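STU0660 (Streptococcus thermophilus, PDB 3ZTH) is a large Csn2-type Cas protein that binds metal ions and probably binds DNA during CRISPR-mediated bacterial immunity. Local coordinates at residues 254-264 with 293-303. Residues are numbered along the deposited sequence; the frame is centred on the assembly and turned at random.
Sequences VNILSDQVEHL and LETVTPYLLTK
The β-hairpin of strands 254-257 and 261-263, which forms one margin of the sheet in this P-loop-NTPase-like fold, packs against the last part of helix 286-296 and chiefly the chain after it, with Ile256 from the hairpin and Leu301 from the facing chain burying the largest areas. Thr297, in the 3-10 turn, lays its methyl CG2 across the Ile256 side chain at about a right angle, 3.8 Å from CG1. Ile256 CD1 reaches on to Leu300 CD1 at 3.6 Å. Leu264 meets Thr297 tip to tip, its CD1 lying 3.8 Å from OG1; that hydroxyl donates to Leu293 O, which also accepts from Thr297 N on the other face of its carbonyl plane. Leu301, in a left-handed backbone conformation, points its side chain at the hairpin. With CD1 anti to CA (chi2 176°), the stretched-out branch reaches the aliphatic part of Glu262, 3.5 Å from CG, as well as Ile256 CG2.

At the hairpin turn the contact becomes polar. The buried Ser258 OG lies 2.7 Å from Thr302 OG1 and 3.1 Å from Leu300 O, and is also hydrogen-bonded to the backbone N of Gln26. Gln26 is a magnesium ligand together with Asp240, and its NE2 is hydrogen-bonded to Pro298 O, so 293-303 lies beside the metal site, and Ser258 holds the backbone of one of its ligands. Beyond Ser258 the backbones are joined directly: Asp259 N donates to Leu301 O at 2.8 Å, nearly in line with the carbonyl bond (C=O...N 167°).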
ATOM      1  N   VAL A 254      -8.343 -26.664 -38.515  1.00 25.93           N
ATOM      2  CA  VAL A 254      -7.613 -25.562 -39.109  1.00 25.38           C
ATOM      3  C   VAL A 254      -8.709 -24.570 -39.444  1.00 26.05           C
ATOM      4  O   VAL A 254      -9.523 -24.811 -40.328  1.00 25.64           O
ATOM      5  CB  VAL A 254      -6.900 -25.974 -40.394  1.00 24.33           C
ATOM      6  CG1 VAL A 254      -6.360 -24.749 -41.095  1.00 22.78           C
ATOM      7  CG2 VAL A 254      -5.771 -26.934 -40.074  1.00 25.20           C
ATOM      8  N   ASN A 255      -8.746 -23.468 -38.711  1.00 27.84           N
ATOM      9  CA  ASN A 255      -9.759 -22.448 -38.925  1.00 28.18           C
ATOM     10  C   ASN A 255      -9.220 -21.274 -39.737  1.00 29.12           C
ATOM     11  O   ASN A 255      -8.234 -20.636 -39.353  1.00 31.12           O
ATOM     12  CB  ASN A 255     -10.290 -21.970 -37.571  1.00 27.19           C
ATOM     13  CG  ASN A 255     -11.109 -23.041 -36.853  1.00 27.89           C
ATOM     14  OD1 ASN A 255     -12.305 -23.211 -37.113  1.00 26.97           O
ATOM     15  ND2 ASN A 255     -10.462 -23.779 -35.963  1.00 24.70           N
ATOM     16  N   ILE A 256      -9.868 -20.999 -40.863  1.00 27.88           N
ATOM     17  CA  ILE A 256      -9.458 -19.905 -41.731  1.00 26.94           C
ATOM     18  C   ILE A 256     -10.288 -18.677 -41.398  1.00 28.71           C
ATOM     19  O   ILE A 256     -11.512 -18.705 -41.518  1.00 31.19           O
ATOM     20  CB  ILE A 256      -9.698 -20.249 -43.214  1.00 27.00           C
ATOM     21  CG1 ILE A 256      -9.134 -21.632 -43.530  1.00 26.04           C
ATOM     22  CG2 ILE A 256      -9.054 -19.191 -44.110  1.00 24.63           C
ATOM     23  CD1 ILE A 256      -9.472 -22.119 -44.922  1.00 26.94           C
ATOM     24  N   LEU A 257      -9.625 -17.610 -40.972  1.00 28.24           N
ATOM     25  CA  LEU A 257     -10.297 -16.362 -40.639  1.00 29.92           C
ATOM     26  C   LEU A 257      -9.890 -15.266 -41.623  1.00 32.07           C
ATOM     27  O   LEU A 257      -8.877 -14.589 -41.421  1.00 34.15           O
ATOM     28  CB  LEU A 257      -9.940 -15.935 -39.212  1.00 27.89           C
ATOM     29  CG  LEU A 257     -10.990 -16.252 -38.138  1.00 30.63           C
ATOM     30  CD1 LEU A 257     -11.292 -17.743 -38.150  1.00 31.38           C
ATOM     31  CD2 LEU A 257     -10.505 -15.802 -36.754  1.00 27.09           C
ATOM     32  N   SER A 258     -10.667 -15.091 -42.691  1.00 32.54           N
ATOM     33  CA  SER A 258     -10.355 -14.064 -43.692  1.00 34.07           C
ATOM     34  C   SER A 258     -11.568 -13.190 -43.978  1.00 33.42           C
ATOM     35  O   SER A 258     -12.179 -12.663 -43.052  1.00 31.46           O
ATOM     36  CB  SER A 258      -9.860 -14.699 -44.999  1.00 35.55           C
ATOM     37  OG  SER A 258      -8.531 -15.197 -44.886  1.00 39.80           O
ATOM     38  N   ASP A 259     -11.908 -13.012 -45.251  1.00 34.62           N
ATOM     39  CA  ASP A 259     -13.081 -12.206 -45.578  1.00 36.59           C
ATOM     40  C   ASP A 259     -14.304 -12.985 -45.111  1.00 36.82           C
ATOM     41  O   ASP A 259     -15.418 -12.466 -45.071  1.00 36.23           O
ATOM     42  CB  ASP A 259     -13.174 -11.931 -47.080  1.00 36.90           C
ATOM     43  CG  ASP A 259     -12.039 -11.071 -47.584  1.00 39.15           C
ATOM     44  OD1 ASP A 259     -11.551 -10.207 -46.829  1.00 41.38           O
ATOM     45  OD2 ASP A 259     -11.638 -11.247 -48.750  1.00 45.75           O
ATOM     46  N   GLN A 260     -14.075 -14.243 -44.758  1.00 37.08           N
ATOM     47  CA  GLN A 260     -15.125 -15.112 -44.252  1.00 38.75           C
ATOM     48  C   GLN A 260     -14.476 -16.118 -43.319  1.00 36.64           C
ATOM     49  O   GLN A 260     -13.247 -16.250 -43.300  1.00 34.06           O
ATOM     50  CB  GLN A 260     -15.839 -15.827 -45.406  1.00 43.71           C
ATOM     51  CG  GLN A 260     -17.281 -15.362 -45.600  1.00 50.13           C
ATOM     52  CD  GLN A 260     -17.657 -15.221 -47.059  1.00 55.33           C
ATOM     53  OE1 GLN A 260     -17.475 -16.152 -47.855  1.00 58.75           O
ATOM     54  NE2 GLN A 260     -18.188 -14.054 -47.424  1.00 54.86           N
ATOM     55  N   VAL A 261     -15.296 -16.803 -42.528  1.00 34.53           N
ATOM     56  CA  VAL A 261     -14.787 -17.797 -41.600  1.00 34.31           C
ATOM     57  C   VAL A 261     -15.268 -19.206 -41.946  1.00 34.48           C
ATOM     58  O   VAL A 261     -16.465 -19.447 -42.090  1.00 36.40           O
ATOM     59  CB  VAL A 261     -15.192 -17.459 -40.140  1.00 34.18           C
ATOM     60  CG1 VAL A 261     -14.720 -18.563 -39.189  1.00 32.35           C
ATOM     61  CG2 VAL A 261     -14.566 -16.140 -39.722  1.00 32.37           C
ATOM     62  N   GLU A 262     -14.322 -20.130 -42.076  1.00 32.87           N
ATOM     63  CA  GLU A 262     -14.618 -21.527 -42.385  1.00 31.11           C
ATOM     64  C   GLU A 262     -13.479 -22.372 -41.832  1.00 30.11           C
ATOM     65  O   GLU A 262     -12.373 -21.873 -41.627  1.00 29.73           O
ATOM     66  CB  GLU A 262     -14.663 -21.758 -43.900  1.00 33.89           C
ATOM     67  CG  GLU A 262     -15.586 -20.843 -44.699  1.00 41.78           C
ATOM     68  CD  GLU A 262     -17.072 -21.200 -44.582  1.00 45.58           C
ATOM     69  OE1 GLU A 262     -17.417 -22.220 -43.935  1.00 45.15           O
ATOM     70  OE2 GLU A 262     -17.897 -20.445 -45.151  1.00 48.32           O
ATOM     71  N   HIS A 263     -13.741 -23.645 -41.571  1.00 29.34           N
ATOM     72  CA  HIS A 263     -12.676 -24.527 -41.124  1.00 29.84           C
ATOM     73  C   HIS A 263     -12.524 -25.559 -42.234  1.00 30.74           C
ATOM     74  O   HIS A 263     -13.473 -25.808 -42.979  1.00 30.75           O
ATOM     75  CB  HIS A 263     -13.000 -25.175 -39.774  1.00 29.46           C
ATOM     76  CG  HIS A 263     -14.250 -25.992 -39.761  1.00 31.91           C
ATOM     77  ND1 HIS A 263     -14.386 -27.158 -40.484  1.00 34.82           N
ATOM     78  CD2 HIS A 263     -15.403 -25.844 -39.067  1.00 32.34           C
ATOM     79  CE1 HIS A 263     -15.568 -27.695 -40.231  1.00 33.48           C
ATOM     80  NE2 HIS A 263     -16.204 -26.918 -39.374  1.00 33.15           N
ATOM     81  N   LEU A 264     -11.325 -26.117 -42.390  1.00 31.65           N
ATOM     82  CA  LEU A 264     -11.095 -27.108 -43.437  1.00 31.69           C
ATOM     83  C   LEU A 264     -11.886 -28.382 -43.173  1.00 33.44           C
ATOM     84  O   LEU A 264     -12.394 -28.604 -42.062  1.00 33.60           O
ATOM     85  CB  LEU A 264      -9.606 -27.460 -43.548  1.00 30.70           C
ATOM     86  CG  LEU A 264      -8.633 -26.387 -44.057  1.00 29.87           C
ATOM     87  CD1 LEU A 264      -7.222 -26.948 -44.091  1.00 24.42           C
ATOM     88  CD2 LEU A 264      -9.053 -25.922 -45.438  1.00 25.30           C
ATOM     89  N   LEU A 293      -1.930 -27.581 -50.080  1.00 34.05           N
ATOM     90  CA  LEU A 293      -2.975 -27.174 -49.148  1.00 32.43           C
ATOM     91  C   LEU A 293      -2.401 -26.392 -47.955  1.00 32.33           C
ATOM     92  O   LEU A 293      -3.036 -25.474 -47.431  1.00 31.57           O
ATOM     93  CB  LEU A 293      -3.730 -28.414 -48.661  1.00 31.12           C
ATOM     94  CG  LEU A 293      -4.879 -28.237 -47.662  1.00 32.02           C
ATOM     95  CD1 LEU A 293      -6.047 -27.441 -48.290  1.00 28.61           C
ATOM     96  CD2 LEU A 293      -5.335 -29.621 -47.227  1.00 30.35           C
ATOM     97  N   GLU A 294      -1.195 -26.758 -47.530  1.00 32.00           N
ATOM     98  CA  GLU A 294      -0.538 -26.081 -46.417  1.00 31.39           C
ATOM     99  C   GLU A 294      -0.071 -24.686 -46.827  1.00 29.06           C
ATOM    100  O   GLU A 294      -0.053 -23.759 -46.026  1.00 29.74           O
ATOM    101  CB  GLU A 294       0.662 -26.894 -45.957  1.00 32.24           C
ATOM    102  CG  GLU A 294       0.556 -27.387 -44.541  1.00 37.68           C
ATOM    103  CD  GLU A 294       1.577 -28.470 -44.227  1.00 39.92           C
ATOM    104  OE1 GLU A 294       2.752 -28.324 -44.637  1.00 38.75           O
ATOM    105  OE2 GLU A 294       1.198 -29.461 -43.566  1.00 40.32           O
ATOM    106  N   THR A 295       0.310 -24.555 -48.087  1.00 27.47           N
ATOM    107  CA  THR A 295       0.783 -23.294 -48.631  1.00 27.94           C
ATOM    108  C   THR A 295      -0.320 -22.259 -48.828  1.00 28.16           C
ATOM    109  O   THR A 295      -0.180 -21.103 -48.444  1.00 28.26           O
ATOM    110  CB  THR A 295       1.436 -23.517 -50.009  1.00 27.97           C
ATOM    111  OG1 THR A 295       2.606 -24.328 -49.855  1.00 27.51           O
ATOM    112  CG2 THR A 295       1.791 -22.183 -50.664  1.00 24.50           C
ATOM    113  N   VAL A 296      -1.418 -22.700 -49.426  1.00 28.85           N
ATOM    114  CA  VAL A 296      -2.534 -21.833 -49.772  1.00 29.23           C
ATOM    115  C   VAL A 296      -3.606 -21.539 -48.734  1.00 29.79           C
ATOM    116  O   VAL A 296      -4.207 -20.458 -48.757  1.00 31.05           O
ATOM    117  CB  VAL A 296      -3.239 -22.375 -51.037  1.00 30.11           C
ATOM    118  CG1 VAL A 296      -4.448 -21.539 -51.345  1.00 36.50           C
ATOM    119  CG2 VAL A 296      -2.290 -22.360 -52.211  1.00 26.37           C
ATOM    120  N   THR A 297      -3.863 -22.478 -47.833  1.00 28.67           N
ATOM    121  CA  THR A 297      -4.906 -22.270 -46.833  1.00 29.25           C
ATOM    122  C   THR A 297      -4.951 -20.882 -46.184  1.00 29.72           C
ATOM    123  O   THR A 297      -6.021 -20.295 -46.045  1.00 29.03           O
ATOM    124  CB  THR A 297      -4.833 -23.328 -45.731  1.00 28.50           C
ATOM    125  OG1 THR A 297      -5.163 -24.608 -46.288  1.00 30.56           O
ATOM    126  CG2 THR A 297      -5.806 -23.006 -44.628  1.00 26.22           C
ATOM    127  N   PRO A 298      -3.795 -20.341 -45.774  1.00 30.62           N
ATOM    128  CA  PRO A 298      -3.805 -19.012 -45.150  1.00 29.53           C
ATOM    129  C   PRO A 298      -4.385 -17.909 -46.049  1.00 30.53           C
ATOM    130  O   PRO A 298      -4.805 -16.856 -45.559  1.00 31.01           O
ATOM    131  CB  PRO A 298      -2.329 -18.777 -44.829  1.00 26.56           C
ATOM    132  CG  PRO A 298      -1.823 -20.160 -44.595  1.00 28.88           C
ATOM    133  CD  PRO A 298      -2.448 -20.935 -45.719  1.00 27.90           C
ATOM    134  N   TYR A 299      -4.412 -18.148 -47.357  1.00 30.37           N
ATOM    135  CA  TYR A 299      -4.922 -17.149 -48.292  1.00 33.03           C
ATOM    136  C   TYR A 299      -6.325 -17.405 -48.826  1.00 32.05           C
ATOM    137  O   TYR A 299      -6.787 -16.685 -49.697  1.00 33.16           O
ATOM    138  CB  TYR A 299      -3.964 -17.011 -49.475  1.00 36.07           C
ATOM    139  CG  TYR A 299      -2.592 -16.562 -49.063  1.00 41.13           C
ATOM    140  CD1 TYR A 299      -2.360 -15.246 -48.662  1.00 43.31           C
ATOM    141  CD2 TYR A 299      -1.529 -17.466 -49.020  1.00 44.91           C
ATOM    142  CE1 TYR A 299      -1.096 -14.837 -48.219  1.00 44.91           C
ATOM    143  CE2 TYR A 299      -0.262 -17.072 -48.580  1.00 45.73           C
ATOM    144  CZ  TYR A 299      -0.054 -15.759 -48.182  1.00 45.63           C
ATOM    145  OH  TYR A 299       1.188 -15.380 -47.738  1.00 44.54           O
ATOM    146  N   LEU A 300      -7.007 -18.418 -48.308  1.00 31.84           N
ATOM    147  CA  LEU A 300      -8.348 -18.731 -48.781  1.00 32.87           C
ATOM    148  C   LEU A 300      -9.371 -17.729 -48.273  1.00 33.38           C
ATOM    149  O   LEU A 300      -9.148 -17.067 -47.267  1.00 35.27           O
ATOM    150  CB  LEU A 300      -8.737 -20.140 -48.332  1.00 33.07           C
ATOM    151  CG  LEU A 300      -7.787 -21.220 -48.859  1.00 35.15           C
ATOM    152  CD1 LEU A 300      -8.125 -22.570 -48.259  1.00 34.60           C
ATOM    153  CD2 LEU A 300      -7.881 -21.262 -50.385  1.00 37.85           C
ATOM    154  N   LEU A 301     -10.493 -17.618 -48.978  1.00 34.59           N
ATOM    155  CA  LEU A 301     -11.571 -16.711 -48.582  1.00 34.70           C
ATOM    156  C   LEU A 301     -11.077 -15.276 -48.420  1.00 35.22           C
ATOM    157  O   LEU A 301     -11.506 -14.558 -47.520  1.00 34.48           O
ATOM    158  CB  LEU A 301     -12.193 -17.185 -47.264  1.00 31.79           C
ATOM    159  CG  LEU A 301     -12.254 -18.706 -47.067  1.00 32.27           C
ATOM    160  CD1 LEU A 301     -12.806 -19.021 -45.682  1.00 32.19           C
ATOM    161  CD2 LEU A 301     -13.104 -19.345 -48.145  1.00 29.17           C
ATOM    162  N   THR A 302     -10.173 -14.856 -49.291  1.00 37.18           N
ATOM    163  CA  THR A 302      -9.647 -13.503 -49.204  1.00 40.89           C
ATOM    164  C   THR A 302      -9.621 -12.813 -50.554  1.00 42.22           C
ATOM    165  O   THR A 302      -8.906 -13.248 -51.462  1.00 42.26           O
ATOM    166  CB  THR A 302      -8.193 -13.473 -48.655  1.00 40.54           C
ATOM    167  OG1 THR A 302      -8.129 -14.138 -47.390  1.00 42.59           O
ATOM    168  CG2 THR A 302      -7.736 -12.037 -48.473  1.00 39.05           C
ATOM    169  N   LYS A 303     -10.412 -11.758 -50.702  1.00 43.43           N
ATOM    170  CA  LYS A 303     -10.379 -11.011 -51.942  1.00 47.69           C
ATOM    171  C   LYS A 303      -9.141 -10.164 -51.718  1.00 49.26           C
ATOM    172  O   LYS A 303      -9.116  -9.332 -50.814  1.00 48.57           O
ATOM    173  CB  LYS A 303     -11.593 -10.103 -52.099  1.00 49.23           C
ATOM    174  CG  LYS A 303     -11.569  -9.365 -53.423  1.00 52.77           C
ATOM    175  CD  LYS A 303     -12.514  -8.177 -53.457  1.00 57.59           C
ATOM    176  CE  LYS A 303     -12.398  -7.447 -54.794  1.00 59.90           C
ATOM    177  NZ  LYS A 303     -13.250  -6.223 -54.857  1.00 64.48           N
TER